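PDB 5UWY: thioredoxin reductase from Streptococcus pyogenes, which probably catalyses the NADPH-dependent reduction of thioredoxin, passing electrons through its bound FAD and a redox-active disulfide. Local coordinates for residues 129-132 / 136-139; 176-181 / 196-201; 214-219 / 225-230; 251-256 / 277-282. All coordinates share one frame; numbering follows the deposited sequence.

Contact 1: residues 129-132 / 136-139; sequences GVSY and CDGA. With FAD (flavin-adenine dinucleotide), chain B.
Ser131 and Asp137 meet through one hydrogen bond, Ser131 OG donating to Asp137 OD2. It is modelled at 2.3 Å, a length too short to trust at this resolution. The serine hydroxyl lies anti to its backbone N (chi1 -159°), which carries it off the strand to the carboxylate; a small polar side chain suits a buried place facing an acid. The other oxygen of Asp137, OD1, lies 3.5 Å from FAD O4, a matter of proximity only. Next to it, Cys136 reaches the isoalloxazine itself: SG lies 3.3 Å from FAD C4X, CB comes 3.2 Å from FAD N5, and the backbone O is 3.0 Å from FAD O4. At the dimethylbenzene end, the methyl C7M approaches the edge of the Tyr132 ring. Further out, Ser131 is fixed by backbone bonds to Val233 and Ile235 of the neighbouring strand, Cys136 O accepts a bond from Arg25 of the second subunit, and Cys136 SG is joined to Cys133 SG. Cys136, in helix 134-137, thus lays one sulfur of the oxidised pair against the flavin, a placement consistent with electron transfer from reduced FAD to the disulfide, as in related thioredoxin reductases.

Contact 2: residues 176-181 / 196-201; sequences DQLRAQ and FIWDSV
Asp176, first of the segment 176-181, packs against both Trp198 and Asp199. Its carbonyl O stands obliquely 3.7 Å from CE3 of the indole, while its CB lies 3.6 Å from Asp199 OD2. The two carboxylates, with planes 34° apart, bring Asp176 OD2 to 3.8 Å from Asp199 OD1, a pairing of like charges that probably costs little where water can screen it. Asp199 itself adopts left-handed helical backbone angles at the break between strands 194-197 and 200-207, which aspartate tolerates better than most residues. Two residues after Asp176, Leu178 supplies the apolar part. Its CG meets the indole of Trp198 at the edge, in the ring plane, 3.7 Å from CZ3. CB of Phe196 lies over one face of the indole, and Phe189 of helix 182-190 touches both Leu178 and Trp198, so large hydrophobic groups suit this corner. Arg179 forms a salt bridge with a phosphate ion, probably from the crystallisation liquor. The loop leads from strand 168-172 into helix 182-190, and the chain returns through the adjacent parallel strand 194-197: a beta-alpha-beta crossover of a Rossmann-type domain, in this family the one expected to bind NADPH.

Contact 3: residues 214-219 / 225-230; sequences NVLIEN and VTDHAF
Val215 and His228 face each other as a hydrogen-bonded antiparallel pair, with Val215 N to His228 O and His228 N to Val215 O both 2.9 Å. Ile217 and Thr226 repeat the pattern, and all four bonds are nearly straight at the hydrogen. The carbonyls of Val215 and Ile217 also receive CA-H...O contacts, from Asp227 and Val225. These strands form a beta hairpin, with 225-229 at the outer edge of a three-stranded antiparallel sheet whose other edge is strand 200-207. Side-chain contacts divide between the two faces. On the side of Leu216 and Glu218, branched Val225 spreads two methyls: CG1 lies 3.8 Å from Leu216 CB, and CG2 lies 3.8 Å from Glu218 CG. Leu216 CD2 rests 3.5 Å from Asp227 CB, so the acid offers its aliphatic part to the leucine. On the side of Val215 and Ile217, the Ile217 side chain turns at chi2 (83°), and its CD1 comes 3.7 Å from His228 ND1, the two side chains crossing at about a right angle. The same methyl points at the edge of the Phe230 ring, whose CD2 is 4.2 Å from Val215 CG2. Phe230, a large aromatic suited to burial, continues onto strands 145-149 and 168-172.

Contact 4: residues 251-256 / 277-282; sequences ITDSEG and VRQKDL
The carboxylate of Asp253 and the amide of Gln279 stand almost perpendicular, their planes 88° apart, and meet through one oxygen and one nitrogen. Asp253 OD2 stands well above the amide plane, and the bond it accepts from Gln279 NE2, 3.0 Å long, is accordingly weak, with an N-H...O angle of only 127°; NE2 lies less far out of the carboxylate plane. Gln279 comes from the opposite direction, extended beyond CG, and so spans a gap in which Asp253 CA and Gln279 CA are 8.1 Å apart; its CG also passes 3.5 Å from Asp253 OD2. The stronger partner of the acid is its own loop, since Asp253 OD1 accepts a hydrogen bond from Trp257 N. That loop is a type I beta turn from Asp253 to Gly256, closed by Gly256 N to Asp253 O at 3.0 Å. Aspartate suits the first position of such a turn because its short carboxylate can reach forward to the amides that follow. Gly256 takes a positive phi, where a side chain would run into the preceding carbonyl. The segment 277-282 lies in the loop between strand 271-273 and helix 285-304, and Gln279 shares backbone bonding with Ile258, just beyond the turn. Its neighbour Lys280 sends NZ to Asp291 and Thr287 of that helix. An exposed glutamine, long and uncharged, fits the surface here; its side chain lies about 5 Å from a phosphate ion, probably from the crystallisation liquor.

How the contacts relate
Contact 1 is the buried one and the only one of the four to touch FAD; contact 3 is partly buried, and contacts 2 and 4 lie at the surface. Contacts 1 and 2 use the two outermost strands of one parallel sheet, 130-131 and 194-197. Contacts 2 and 3 join directly, Val201 N lying 2.7 Å from Glu218 O in a probable hydrogen bond. Contact 4 lies far from contact 3, centres about 35 Å apart, but its nearest atoms come within about 8 Å of contact 1, and both reach the second subunit. Chemistry follows place: regular backbone pairing in the hairpin, mixed apolar and acidic packing in contact 2, one doubtfully short bond beside flavin packing in contact 1, one weak bond in contact 4.

Contact 1: residues 129-132 / 136-139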
loop_
_atom_site.group_PDB
_atom_site.type_symbol
_atom_site.label_atom_id
_atom_site.label_comp_id
_atom_site.label_asym_id
_atom_site.label_seq_id
_atom_site.Cartn_x
_atom_site.Cartn_y
_atom_site.Cartn_z
ATOM N N GLY A 129 11.446 22.226 -9.658
ATOM C CA GLY A 129 10.969 23.544 -9.299
ATOM C C GLY A 129 9.509 23.682 -9.670
ATOM O O GLY A 129 8.758 24.424 -9.030
ATOM N N VAL A 130 9.103 22.965 -10.716
ATOM C CA VAL A 130 7.700 22.816 -11.083
ATOM C C VAL A 130 7.209 21.489 -10.529
ATOM O O VAL A 130 7.881 20.460 -10.668
ATOM C CB VAL A 130 7.504 22.880 -12.607
ATOM C CG1 VAL A 130 6.018 22.906 -12.945
ATOM C CG2 VAL A 130 8.208 24.090 -13.182
ATOM N N SER A 131 6.040 21.508 -9.900
ATOM C CA SER A 131 5.487 20.303 -9.306
ATOM C C SER A 131 3.973 20.401 -9.319
ATOM O O SER A 131 3.407 21.491 -9.217
ATOM C CB SER A 131 5.993 20.094 -7.874
ATOM O OG SER A 131 5.863 18.741 -7.482
ATOM N N TYR A 132 3.320 19.250 -9.458
ATOM C CA TYR A 132 1.868 19.172 -9.398
ATOM C C TYR A 132 1.396 18.422 -8.159
ATOM O O TYR A 132 0.253 17.955 -8.120
ATOM C CB TYR A 132 1.318 18.515 -10.665
ATOM C CG TYR A 132 1.793 19.144 -11.958
ATOM C CD1 TYR A 132 1.114 20.215 -12.528
ATOM C CD2 TYR A 132 2.922 18.664 -12.610
ATOM C CE1 TYR A 132 1.550 20.790 -13.715
ATOM C CE2 TYR A 132 3.365 19.232 -13.795
ATOM C CZ TYR A 132 2.675 20.294 -14.342
ATOM O OH TYR A 132 3.113 20.859 -15.520
ATOM N N CYS A 136 4.008 15.431 -2.486
ATOM C CA CYS A 136 5.077 14.712 -3.163
ATOM C C CYS A 136 6.441 15.371 -2.960
ATOM O O CYS A 136 7.362 14.749 -2.418
ATOM C CB CYS A 136 4.727 14.599 -4.651
ATOM S SG CYS A 136 3.309 13.506 -4.982
ATOM N N ASP A 137 6.584 16.628 -3.388
ATOM C CA ASP A 137 7.864 17.324 -3.335
ATOM C C ASP A 137 7.851 18.540 -2.416
ATOM O O ASP A 137 8.832 19.292 -2.390
ATOM C CB ASP A 137 8.293 17.741 -4.744
ATOM C CG ASP A 137 7.938 16.704 -5.794
ATOM O OD1 ASP A 137 8.284 15.519 -5.602
ATOM O OD2 ASP A 137 7.312 17.074 -6.812
ATOM N N GLY A 138 6.777 18.751 -1.653
ATOM C CA GLY A 138 6.706 19.919 -0.791
ATOM C C GLY A 138 7.796 19.965 0.263
ATOM O O GLY A 138 8.266 21.046 0.628
ATOM N N ALA A 139 8.219 18.805 0.757
ATOM C CA ALA A 139 9.257 18.720 1.777
ATOM C C ALA A 139 10.659 18.994 1.239
ATOM O O ALA A 139 11.611 19.024 2.027
ATOM C CB ALA A 139 9.222 17.340 2.440
HETATM P PA FAD B . 0.510 5.504 -13.406
HETATM O O1A FAD B . 1.883 5.153 -12.961
HETATM O O2A FAD B . 0.270 6.972 -13.773
HETATM O O5B FAD B . 0.082 4.640 -14.629
HETATM C C5B FAD B . 0.205 5.144 -15.974
HETATM C C4B FAD B . 0.600 4.023 -16.896
HETATM O O4B FAD B . -0.551 3.618 -17.676
HETATM C C3B FAD B . 1.708 4.373 -17.893
HETATM O O3B FAD B . 2.708 3.359 -17.938
HETATM C C2B FAD B . 0.953 4.514 -19.217
HETATM O O2B FAD B . 1.789 4.176 -20.320
HETATM C C1B FAD B . -0.155 3.482 -19.019
HETATM N N9A FAD B . -1.324 3.655 -19.881
HETATM C C8A FAD B . -2.282 4.634 -19.816
HETATM N N7A FAD B . -3.222 4.531 -20.727
HETATM C C5A FAD B . -2.856 3.401 -21.438
HETATM C C6A FAD B . -3.442 2.746 -22.542
HETATM N N6A FAD B . -4.562 3.158 -23.137
HETATM N N1A FAD B . -2.821 1.639 -23.012
HETATM C C2A FAD B . -1.701 1.224 -22.417
HETATM N N3A FAD B . -1.062 1.758 -21.375
HETATM C C4A FAD B . -1.695 2.850 -20.932
HETATM N N1 FAD B . 4.727 9.581 -6.182
HETATM C C2 FAD B . 5.223 9.475 -4.914
HETATM O O2 FAD B . 5.015 8.474 -4.216
HETATM N N3 FAD B . 5.984 10.505 -4.388
HETATM C C4 FAD B . 6.308 11.683 -5.026
HETATM O O4 FAD B . 6.994 12.528 -4.453
HETATM C C4X FAD B . 5.773 11.790 -6.370
HETATM N N5 FAD B . 6.029 12.875 -7.046
HETATM C C5X FAD B . 5.517 12.980 -8.328
HETATM C C6 FAD B . 5.786 14.135 -9.061
HETATM C C7 FAD B . 5.300 14.292 -10.353
HETATM C C7M FAD B . 5.612 15.555 -11.112
HETATM C C8 FAD B . 4.526 13.272 -10.931
HETATM C C8M FAD B . 3.984 13.412 -12.329
HETATM C C9 FAD B . 4.255 12.117 -10.202
HETATM C C9A FAD B . 4.744 11.963 -8.909
HETATM N N10 FAD B . 4.476 10.812 -8.136
HETATM C C10 FAD B . 4.990 10.688 -6.863
HETATM C "C1'" FAD B . 3.703 9.690 -8.698
HETATM C "C2'" FAD B . 2.249 9.640 -8.238
HETATM O "O2'" FAD B . 2.132 8.943 -6.997
HETATM C "C3'" FAD B . 1.419 8.905 -9.291
HETATM O "O3'" FAD B . 0.050 9.188 -9.035
HETATM C "C4'" FAD B . 1.604 7.384 -9.357
HETATM O "O4'" FAD B . 2.847 7.078 -9.990
HETATM C "C5'" FAD B . 0.474 6.702 -10.103
HETATM O "O5'" FAD B . 0.711 5.278 -10.142
HETATM P P FAD B . -0.248 4.311 -10.943
HETATM O O1P FAD B . -1.578 4.188 -10.195
HETATM O O2P FAD B . 0.379 3.002 -11.257
HETATM O O3P FAD B . -0.542 5.110 -12.286
#

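Contact 2: residues 176-181 / 196-201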
loop_
_atom_site.group_PDB
_atom_site.type_symbol
_atom_site.label_atom_id
_atom_site.label_comp_id
_atom_site.label_asym_id
_atom_site.label_seq_id
_atom_site.Cartn_x
_atom_site.Cartn_y
_atom_site.Cartn_z
ATOM N N ASP A 176 -10.198 38.315 -9.379
ATOM C CA ASP A 176 -10.112 39.095 -8.152
ATOM C C ASP A 176 -10.777 38.415 -6.962
ATOM O O ASP A 176 -10.651 38.912 -5.837
ATOM C CB ASP A 176 -10.731 40.483 -8.362
ATOM C CG ASP A 176 -12.020 40.435 -9.163
ATOM O OD1 ASP A 176 -12.920 41.260 -8.895
ATOM O OD2 ASP A 176 -12.134 39.576 -10.062
ATOM N N GLN A 177 -11.477 37.305 -7.179
ATOM C CA GLN A 177 -12.100 36.554 -6.101
ATOM C C GLN A 177 -11.673 35.096 -6.186
ATOM O O GLN A 177 -11.292 34.596 -7.248
ATOM C CB GLN A 177 -13.632 36.636 -6.154
ATOM C CG GLN A 177 -14.179 37.841 -6.893
ATOM C CD GLN A 177 -15.623 37.644 -7.293
ATOM O OE1 GLN A 177 -16.286 36.730 -6.809
ATOM N NE2 GLN A 177 -16.118 38.499 -8.182
ATOM N N LEU A 178 -11.741 34.417 -5.047
ATOM C CA LEU A 178 -11.506 32.983 -4.996
ATOM C C LEU A 178 -12.826 32.243 -5.154
ATOM O O LEU A 178 -13.866 32.694 -4.663
ATOM C CB LEU A 178 -10.839 32.589 -3.677
ATOM C CG LEU A 178 -9.416 33.093 -3.436
ATOM C CD1 LEU A 178 -8.976 32.786 -2.015
ATOM C CD2 LEU A 178 -8.455 32.480 -4.441
ATOM N N ARG A 179 -12.783 31.111 -5.850
ATOM C CA ARG A 179 -13.952 30.252 -5.991
ATOM C C ARG A 179 -13.976 29.134 -4.959
ATOM O O ARG A 179 -14.828 28.244 -5.043
ATOM C CB ARG A 179 -14.015 29.661 -7.402
ATOM C CG ARG A 179 -12.860 28.744 -7.755
ATOM C CD ARG A 179 -13.066 28.102 -9.118
ATOM N NE ARG A 179 -11.800 27.717 -9.736
ATOM C CZ ARG A 179 -11.344 26.469 -9.789
ATOM N NH1 ARG A 179 -12.052 25.481 -9.260
ATOM N NH2 ARG A 179 -10.182 26.210 -10.371
ATOM N N ALA A 180 -13.068 29.165 -3.988
ATOM C CA ALA A 180 -12.998 28.134 -2.968
ATOM C C ALA A 180 -14.046 28.374 -1.883
ATOM O O ALA A 180 -14.738 29.394 -1.857
ATOM C CB ALA A 180 -11.599 28.085 -2.356
ATOM N N GLN A 181 -14.160 27.402 -0.981
ATOM C CA GLN A 181 -15.038 27.545 0.170
ATOM C C GLN A 181 -14.588 28.719 1.032
ATOM O O GLN A 181 -13.395 29.019 1.141
ATOM C CB GLN A 181 -15.039 26.261 0.998
ATOM C CG GLN A 181 -14.934 24.990 0.176
ATOM C CD GLN A 181 -15.834 23.886 0.693
ATOM O OE1 GLN A 181 -15.702 23.446 1.836
ATOM N NE2 GLN A 181 -16.753 23.427 -0.149
ATOM N N PHE A 196 -1.279 36.616 -1.940
ATOM C CA PHE A 196 -1.883 36.291 -3.222
ATOM C C PHE A 196 -1.745 37.457 -4.196
ATOM O O PHE A 196 -1.648 38.623 -3.801
ATOM C CB PHE A 196 -3.373 35.902 -3.056
ATOM C CG PHE A 196 -3.671 35.122 -1.796
ATOM C CD1 PHE A 196 -3.906 35.757 -0.592
ATOM C CD2 PHE A 196 -3.665 33.733 -1.814
ATOM C CE1 PHE A 196 -4.156 35.013 0.566
ATOM C CE2 PHE A 196 -3.917 32.991 -0.661
ATOM C CZ PHE A 196 -4.160 33.630 0.521
ATOM N N ILE A 197 -1.703 37.113 -5.481
ATOM C CA ILE A 197 -1.579 38.056 -6.585
ATOM C C ILE A 197 -2.805 37.862 -7.471
ATOM O O ILE A 197 -2.944 36.822 -8.128
ATOM C CB ILE A 197 -0.287 37.831 -7.380
ATOM C CG1 ILE A 197 0.937 38.149 -6.517
ATOM C CG2 ILE A 197 -0.282 38.658 -8.663
ATOM C CD1 ILE A 197 2.264 37.894 -7.213
ATOM N N TRP A 198 -3.692 38.851 -7.490
ATOM C CA TRP A 198 -4.981 38.704 -8.150
ATOM C C TRP A 198 -4.936 39.236 -9.579
ATOM O O TRP A 198 -4.099 40.071 -9.936
ATOM C CB TRP A 198 -6.075 39.420 -7.355
ATOM C CG TRP A 198 -5.939 39.265 -5.866
ATOM C CD1 TRP A 198 -5.216 40.058 -5.021
ATOM C CD2 TRP A 198 -6.540 38.252 -5.047
ATOM N NE1 TRP A 198 -5.330 39.602 -3.730
ATOM C CE2 TRP A 198 -6.137 38.496 -3.718
ATOM C CE3 TRP A 198 -7.379 37.163 -5.308
ATOM C CZ2 TRP A 198 -6.544 37.691 -2.654
ATOM C CZ3 TRP A 198 -7.782 36.365 -4.249
ATOM C CH2 TRP A 198 -7.366 36.634 -2.940
ATOM N N ASP A 199 -5.858 38.725 -10.401
ATOM C CA ASP A 199 -6.024 39.157 -11.792
ATOM C C ASP A 199 -4.729 38.985 -12.586
ATOM O O ASP A 199 -4.310 39.871 -13.334
ATOM C CB ASP A 199 -6.520 40.604 -11.862
ATOM C CG ASP A 199 -7.965 40.747 -11.424
ATOM O OD1 ASP A 199 -8.802 39.925 -11.853
ATOM O OD2 ASP A 199 -8.266 41.687 -10.657
ATOM N N SER A 200 -4.095 37.825 -12.423
ATOM C CA SER A 200 -2.801 37.574 -13.038
ATOM C C SER A 200 -2.717 36.130 -13.510
ATOM O O SER A 200 -3.414 35.246 -13.009
ATOM C CB SER A 200 -1.653 37.883 -12.071
ATOM O OG SER A 200 -1.788 39.184 -11.525
ATOM N N VAL A 201 -1.839 35.907 -14.485
ATOM C CA VAL A 201 -1.615 34.597 -15.083
ATOM C C VAL A 201 -0.113 34.382 -15.199
ATOM O O VAL A 201 0.634 35.321 -15.497
ATOM C CB VAL A 201 -2.301 34.483 -16.464
ATOM C CG1 VAL A 201 -1.704 33.352 -17.294
ATOM C CG2 VAL A 201 -3.798 34.282 -16.299
#

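Contact 3: residues 214-219 / 225-230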
loop_
_atom_site.group_PDB
_atom_site.type_symbol
_atom_site.label_atom_id
_atom_site.label_comp_id
_atom_site.label_asym_id
_atom_site.label_seq_id
_atom_site.Cartn_x
_atom_site.Cartn_y
_atom_site.Cartn_z
ATOM N N ASN A 214 12.822 31.949 -11.097
ATOM C CA ASN A 214 11.910 33.081 -11.192
ATOM C C ASN A 214 10.797 32.745 -12.171
ATOM O O ASN A 214 10.898 31.799 -12.955
ATOM C CB ASN A 214 12.643 34.354 -11.624
ATOM C CG ASN A 214 13.356 34.190 -12.950
ATOM O OD1 ASN A 214 12.892 34.676 -13.981
ATOM N ND2 ASN A 214 14.488 33.495 -12.933
ATOM N N VAL A 215 9.722 33.529 -12.105
ATOM C CA VAL A 215 8.566 33.365 -12.980
ATOM C C VAL A 215 8.105 34.743 -13.439
ATOM O O VAL A 215 8.034 35.685 -12.639
ATOM C CB VAL A 215 7.411 32.608 -12.282
ATOM C CG1 VAL A 215 6.291 32.313 -13.269
ATOM C CG2 VAL A 215 7.904 31.316 -11.644
ATOM N N LEU A 216 7.813 34.862 -14.733
ATOM C CA LEU A 216 7.191 36.052 -15.300
ATOM C C LEU A 216 5.679 35.911 -15.198
ATOM O O LEU A 216 5.103 34.958 -15.751
ATOM C CB LEU A 216 7.587 36.259 -16.760
ATOM C CG LEU A 216 9.046 36.367 -17.190
ATOM C CD1 LEU A 216 9.109 36.556 -18.701
ATOM C CD2 LEU A 216 9.739 37.505 -16.468
ATOM N N ILE A 217 5.052 36.875 -14.519
ATOM C CA ILE A 217 3.616 36.898 -14.262
ATOM C C ILE A 217 3.012 38.068 -15.029
ATOM O O ILE A 217 3.456 39.216 -14.883
ATOM C CB ILE A 217 3.310 37.017 -12.759
ATOM C CG1 ILE A 217 3.440 35.658 -12.067
ATOM C CG2 ILE A 217 1.924 37.601 -12.533
ATOM C CD1 ILE A 217 4.858 35.293 -11.694
ATOM N N GLU A 218 2.002 37.776 -15.845
ATOM C CA GLU A 218 1.267 38.782 -16.597
ATOM C C GLU A 218 -0.061 39.072 -15.910
ATOM O O GLU A 218 -0.696 38.167 -15.360
ATOM C CB GLU A 218 1.016 38.312 -18.032
ATOM C CG GLU A 218 0.702 39.430 -19.017
ATOM C CD GLU A 218 -0.481 39.099 -19.908
ATOM O OE1 GLU A 218 -1.189 40.036 -20.337
ATOM O OE2 GLU A 218 -0.706 37.900 -20.174
ATOM N N ASN A 219 -0.474 40.335 -15.944
ATOM C CA ASN A 219 -1.756 40.740 -15.386
ATOM C C ASN A 219 -2.799 40.731 -16.496
ATOM O O ASN A 219 -2.585 41.318 -17.560
ATOM C CB ASN A 219 -1.646 42.127 -14.746
ATOM C CG ASN A 219 -2.964 42.620 -14.166
ATOM O OD1 ASN A 219 -3.973 42.722 -14.861
ATOM N ND2 ASN A 219 -2.957 42.918 -12.873
ATOM N N VAL A 225 3.827 42.709 -17.735
ATOM C CA VAL A 225 4.506 41.556 -17.154
ATOM C C VAL A 225 5.461 42.033 -16.073
ATOM O O VAL A 225 6.175 43.027 -16.252
ATOM C CB VAL A 225 5.260 40.758 -18.236
ATOM C CG1 VAL A 225 5.918 39.526 -17.633
ATOM C CG2 VAL A 225 4.323 40.377 -19.368
ATOM N N THR A 226 5.485 41.322 -14.949
ATOM C CA THR A 226 6.464 41.574 -13.904
ATOM C C THR A 226 7.039 40.238 -13.441
ATOM O O THR A 226 6.314 39.244 -13.313
ATOM C CB THR A 226 5.845 42.355 -12.722
ATOM O OG1 THR A 226 5.724 43.736 -13.087
ATOM C CG2 THR A 226 6.722 42.258 -11.477
ATOM N N ASP A 227 8.356 40.218 -13.228
ATOM C CA ASP A 227 9.094 39.023 -12.821
ATOM C C ASP A 227 9.116 38.950 -11.296
ATOM O O ASP A 227 9.233 39.969 -10.614
ATOM C CB ASP A 227 10.519 39.073 -13.408
ATOM C CG ASP A 227 11.473 37.998 -12.846
ATOM O OD1 ASP A 227 11.173 37.317 -11.844
ATOM O OD2 ASP A 227 12.558 37.836 -13.432
ATOM N N HIS A 228 8.968 37.740 -10.765
ATOM C CA HIS A 228 9.047 37.493 -9.333
ATOM C C HIS A 228 9.966 36.302 -9.083
ATOM O O HIS A 228 10.062 35.389 -9.907
ATOM C CB HIS A 228 7.659 37.242 -8.716
ATOM C CG HIS A 228 6.618 38.246 -9.108
ATOM N ND1 HIS A 228 6.222 38.446 -10.413
ATOM C CD2 HIS A 228 5.917 39.131 -8.364
ATOM C CE1 HIS A 228 5.302 39.393 -10.452
ATOM N NE2 HIS A 228 5.103 39.831 -9.222
ATOM N N ALA A 229 10.673 36.333 -7.955
ATOM C CA ALA A 229 11.656 35.310 -7.613
ATOM C C ALA A 229 10.998 34.220 -6.773
ATOM O O ALA A 229 10.477 34.494 -5.683
ATOM C CB ALA A 229 12.842 35.919 -6.864
ATOM N N PHE A 230 11.038 32.984 -7.267
ATOM C CA PHE A 230 10.438 31.853 -6.572
ATOM C C PHE A 230 11.350 30.642 -6.660
ATOM O O PHE A 230 11.842 30.302 -7.740
ATOM C CB PHE A 230 9.064 31.507 -7.151
ATOM C CG PHE A 230 8.019 32.540 -6.873
ATOM C CD1 PHE A 230 7.600 32.781 -5.576
ATOM C CD2 PHE A 230 7.454 33.268 -7.904
ATOM C CE1 PHE A 230 6.637 33.735 -5.312
ATOM C CE2 PHE A 230 6.490 34.218 -7.646
ATOM C CZ PHE A 230 6.083 34.454 -6.350
#

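Contact 4: residues 251-256 / 277-282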
loop_
_atom_site.group_PDB
_atom_site.type_symbol
_atom_site.label_atom_id
_atom_site.label_comp_id
_atom_site.label_asym_id
_atom_site.label_seq_id
_atom_site.Cartn_x
_atom_site.Cartn_y
_atom_site.Cartn_z
ATOM N N ILE A 251 -18.342 1.707 -15.479
ATOM C CA ILE A 251 -17.621 1.490 -14.233
ATOM C C ILE A 251 -16.996 2.768 -13.705
ATOM O O ILE A 251 -16.388 2.757 -12.625
ATOM C CB ILE A 251 -16.550 0.397 -14.411
ATOM C CG1 ILE A 251 -15.329 0.954 -15.140
ATOM C CG2 ILE A 251 -17.122 -0.754 -15.213
ATOM C CD1 ILE A 251 -14.309 -0.106 -15.513
ATOM N N THR A 252 -17.136 3.872 -14.428
ATOM C CA THR A 252 -16.563 5.154 -14.056
ATOM C C THR A 252 -17.620 6.040 -13.405
ATOM O O THR A 252 -18.823 5.775 -13.472
ATOM C CB THR A 252 -15.974 5.851 -15.286
ATOM O OG1 THR A 252 -16.945 5.857 -16.341
ATOM C CG2 THR A 252 -14.732 5.119 -15.764
ATOM N N ASP A 253 -17.151 7.108 -12.766
ATOM C CA ASP A 253 -18.037 8.118 -12.211
ATOM C C ASP A 253 -18.213 9.241 -13.235
ATOM O O ASP A 253 -17.788 9.130 -14.389
ATOM C CB ASP A 253 -17.502 8.621 -10.869
ATOM C CG ASP A 253 -16.141 9.291 -10.984
ATOM O OD1 ASP A 253 -15.550 9.279 -12.083
ATOM O OD2 ASP A 253 -15.663 9.834 -9.965
ATOM N N SER A 254 -18.847 10.339 -12.819
ATOM C CA SER A 254 -19.089 11.445 -13.740
ATOM C C SER A 254 -17.779 12.040 -14.246
ATOM O O SER A 254 -17.673 12.421 -15.418
ATOM C CB SER A 254 -19.943 12.515 -13.062
ATOM O OG SER A 254 -19.533 12.717 -11.721
ATOM N N GLU A 255 -16.768 12.121 -13.380
ATOM C CA GLU A 255 -15.466 12.640 -13.779
ATOM C C GLU A 255 -14.576 11.589 -14.429
ATOM O O GLU A 255 -13.473 11.926 -14.875
ATOM C CB GLU A 255 -14.746 13.253 -12.574
ATOM C CG GLU A 255 -15.677 13.834 -11.520
ATOM C CD GLU A 255 -15.037 14.966 -10.743
ATOM O OE1 GLU A 255 -14.003 14.732 -10.081
ATOM O OE2 GLU A 255 -15.568 16.095 -10.807
ATOM N N GLY A 256 -15.012 10.334 -14.482
ATOM C CA GLY A 256 -14.307 9.313 -15.228
ATOM C C GLY A 256 -13.389 8.410 -14.435
ATOM O O GLY A 256 -12.660 7.619 -15.043
ATOM N N VAL A 277 -6.008 5.561 -11.267
ATOM C CA VAL A 277 -7.202 5.529 -12.095
ATOM C C VAL A 277 -8.472 5.377 -11.267
ATOM O O VAL A 277 -9.581 5.471 -11.810
ATOM C CB VAL A 277 -7.083 4.388 -13.129
ATOM C CG1 VAL A 277 -7.568 3.072 -12.536
ATOM C CG2 VAL A 277 -7.848 4.732 -14.394
ATOM N N ARG A 278 -8.331 5.166 -9.965
ATOM C CA ARG A 278 -9.417 4.877 -9.047
ATOM C C ARG A 278 -10.014 6.155 -8.470
ATOM O O ARG A 278 -9.389 7.217 -8.456
ATOM C CB ARG A 278 -8.902 4.017 -7.899
ATOM C CG ARG A 278 -8.863 2.527 -8.150
ATOM C CD ARG A 278 -9.483 1.805 -6.975
ATOM N NE ARG A 278 -8.686 1.996 -5.764
ATOM C CZ ARG A 278 -9.201 2.163 -4.550
ATOM N NH1 ARG A 278 -8.404 2.343 -3.506
ATOM N NH2 ARG A 278 -10.516 2.137 -4.378
ATOM N N GLN A 279 -11.244 6.029 -7.981
ATOM C CA GLN A 279 -11.823 7.015 -7.075
ATOM C C GLN A 279 -11.157 6.881 -5.713
ATOM O O GLN A 279 -11.430 5.927 -4.979
ATOM C CB GLN A 279 -13.328 6.794 -6.956
ATOM C CG GLN A 279 -14.192 7.923 -7.459
ATOM C CD GLN A 279 -15.642 7.753 -7.044
ATOM O OE1 GLN A 279 -16.024 6.725 -6.481
ATOM N NE2 GLN A 279 -16.458 8.765 -7.317
ATOM N N LYS A 280 -10.282 7.821 -5.370
ATOM C CA LYS A 280 -9.602 7.778 -4.083
ATOM C C LYS A 280 -9.047 9.159 -3.782
ATOM O O LYS A 280 -9.064 10.056 -4.627
ATOM C CB LYS A 280 -8.488 6.728 -4.068
ATOM C CG LYS A 280 -7.556 6.793 -5.264
ATOM C CD LYS A 280 -6.127 6.451 -4.873
ATOM C CE LYS A 280 -5.938 4.944 -4.761
ATOM N NZ LYS A 280 -4.505 4.547 -4.774
ATOM N N ASP A 281 -8.534 9.314 -2.564
ATOM C CA ASP A 281 -8.062 10.603 -2.068
ATOM C C ASP A 281 -6.547 10.755 -2.136
ATOM O O ASP A 281 -6.051 11.753 -2.662
ATOM C CB ASP A 281 -8.551 10.804 -0.634
ATOM C CG ASP A 281 -10.055 10.932 -0.556
ATOM O OD1 ASP A 281 -10.641 11.689 -1.357
ATOM O OD2 ASP A 281 -10.657 10.215 0.275
ATOM N N LEU A 282 -5.795 9.794 -1.615
ATOM C CA LEU A 282 -4.343 9.887 -1.569
ATOM C C LEU A 282 -3.766 9.018 -2.678
ATOM O O LEU A 282 -3.956 7.797 -2.679
ATOM C CB LEU A 282 -3.815 9.476 -0.196
ATOM C CG LEU A 282 -2.296 9.392 -0.127
ATOM C CD1 LEU A 282 -1.712 10.780 0.053
ATOM C CD2 LEU A 282 -1.843 8.490 1.003
#